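Short-chain dehydrogenase/reductase SDR (Paraburkholderia phymatum, PDB 5VA8) binds NADP and probably catalyses NADP-dependent oxidation or reduction, as a short-chain dehydrogenase/reductase. Local coordinates at residues G170-A173 against G174-R177. Residues are numbered along the deposited sequence; the frame is centred on the assembly and turned at random. Where two conformers were deposited one is given.
Sequences GFIA and GVAR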
ATOM      1  N   GLY A 170       2.526  -4.704  11.594  1.00 12.06           N
ATOM      2  CA  GLY A 170       2.760  -5.937  10.859  1.00 12.06           C
ATOM      3  C   GLY A 170       2.298  -7.165  11.618  1.00 11.25           C
ATOM      4  O   GLY A 170       1.782  -8.119  11.021  1.00 11.76           O
ATOM      5  N   PHE A 171       2.482  -7.163  12.942  1.00 10.72           N
ATOM      6  CA  PHE A 171       1.985  -8.279  13.743  1.00 10.44           C
ATOM      7  C   PHE A 171       0.463  -8.276  13.814  1.00 11.47           C
ATOM      8  O   PHE A 171      -0.172  -9.337  13.698  1.00 10.80           O
ATOM      9  CB  PHE A 171       2.573  -8.234  15.159  1.00  9.98           C
ATOM     10  CG  PHE A 171       1.874  -9.173  16.109  1.00 11.60           C
ATOM     11  CD1 PHE A 171       2.102 -10.534  16.041  1.00 12.74           C
ATOM     12  CD2 PHE A 171       0.956  -8.682  17.028  1.00 12.67           C
ATOM     13  CE1 PHE A 171       1.428 -11.414  16.894  1.00 13.01           C
ATOM     14  CE2 PHE A 171       0.283  -9.546  17.888  1.00 15.97           C
ATOM     15  CZ  PHE A 171       0.532 -10.905  17.826  1.00 15.33           C
ATOM     16  N   ILE A 172      -0.140  -7.102  14.033  1.00 11.04           N
ATOM     17  CA  ILE A 172      -1.598  -7.020  14.165  1.00 11.89           C
ATOM     18  C   ILE A 172      -2.276  -7.601  12.934  1.00 11.78           C
ATOM     19  O   ILE A 172      -3.354  -8.205  13.026  1.00 12.63           O
ATOM     20  CB  ILE A 172      -2.029  -5.558  14.406  1.00 11.24           C
ATOM     21  CG1 ILE A 172      -1.600  -5.095  15.803  1.00 11.09           C
ATOM     22  CG2 ILE A 172      -3.537  -5.374  14.182  1.00 11.26           C
ATOM     23  CD1 ILE A 172      -2.217  -5.919  16.943  1.00 12.06           C
ATOM     24  N   ALA A 173      -1.672  -7.405  11.754  1.00  9.50           N
ATOM     25  CA  ALA A 173      -2.285  -7.913  10.526  1.00  9.52           C
ATOM     26  C   ALA A 173      -2.572  -9.403  10.631  1.00 11.09           C
ATOM     27  O   ALA A 173      -3.621  -9.877  10.171  1.00 12.89           O
ATOM     28  CB  ALA A 173      -1.374  -7.632   9.323  1.00 13.03           C
ATOM     29  N   GLY A 174      -1.646 -10.158  11.226  1.00 10.83           N
ATOM     30  CA  GLY A 174      -1.841 -11.591  11.351  1.00 11.51           C
ATOM     31  C   GLY A 174      -2.864 -11.965  12.406  1.00 11.48           C
ATOM     32  O   GLY A 174      -3.756 -12.782  12.157  1.00 12.62           O
ATOM     33  N   VAL A 175      -2.758 -11.382  13.604  1.00 12.08           N
ATOM     34  CA  VAL A 175      -3.664 -11.785  14.674  0.84 11.11           C
ATOM     35  C   VAL A 175      -5.099 -11.350  14.366  1.00 12.59           C
ATOM     36  O   VAL A 175      -6.052 -12.069  14.685  1.00 13.94           O
ATOM     37  CB  VAL A 175      -3.170 -11.261  16.040  0.84 14.19           C
ATOM     38  CG1 VAL A 175      -3.169  -9.749  16.096  0.84 15.49           C
ATOM     39  CG2 VAL A 175      -4.024 -11.839  17.170  0.84 12.53           C
ATOM     40  N   ALA A 176      -5.281 -10.188  13.730  1.00 11.54           N
ATOM     41  CA  ALA A 176      -6.636  -9.778  13.352  1.00 12.69           C
ATOM     42  C   ALA A 176      -7.313 -10.859  12.520  1.00 15.87           C
ATOM     43  O   ALA A 176      -8.467 -11.232  12.764  1.00 15.93           O
ATOM     44  CB  ALA A 176      -6.603  -8.456  12.577  1.00 12.38           C
ATOM     45  N   ARG A 177      -6.604 -11.400  11.541  1.00 12.12           N
ATOM     46  CA  ARG A 177      -7.271 -12.382  10.693  1.00 13.07           C
ATOM     47  C   ARG A 177      -7.415 -13.728  11.396  1.00 13.44           C
ATOM     48  O   ARG A 177      -8.373 -14.462  11.127  1.00 15.16           O
ATOM     49  CB  ARG A 177      -6.519 -12.478   9.370  1.00 15.66           C
ATOM     50  CG  ARG A 177      -6.768 -11.211   8.527  1.00 20.16           C
ATOM     51  CD  ARG A 177      -5.631 -10.897   7.599  1.00 20.74           C
ATOM     52  NE  ARG A 177      -5.913  -9.751   6.734  1.00 18.31           N
ATOM     53  CZ  ARG A 177      -5.461  -8.519   6.955  1.00 20.10           C
ATOM     54  NH1 ARG A 177      -4.725  -8.260   8.028  1.00 15.35           N
ATOM     55  NH2 ARG A 177      -5.739  -7.546   6.102  1.00 18.62           N
TER
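R177 reaches back along helix 159-179 to A173, one turn earlier; this helix is the crossover of the Rossmann-fold β-α-β unit that links strands 141-146 and 184-191. Among the polar contacts, A176 N donates to I172 O at 2.9 Å with an N-H...O angle of 166°, the i+4 N-H to i C=O bond of an alpha-helix. F171 O accepts twice: from V175 N at 3.3 Å and, more bent, from G174 N. The apolar contacts centre on V175. In the conformer given, one of two deposited, V175 CG1 stands between its own backbone N and carbonyl carbon (chi1 64°), 3.9 Å from F171 CE2 at an oblique approach to the ring and 4.0 Å from I172 CD1. Beyond the helix, I172, V175 and A176 pack on I186 of strand 184-191, whereas F171 makes an edge-to-face ring contact with W113 of a second subunit. R177 serves a different interface, its NH2 hydrogen-bonded to Y263 O of a third subunit. Its chain runs extended from CG to NE, and the turn at the last torsion then points NH1 back, where it donates a hydrogen bond to A173 O at 2.9 Å, the oxygen lying only 3° out of the guanidinium plane.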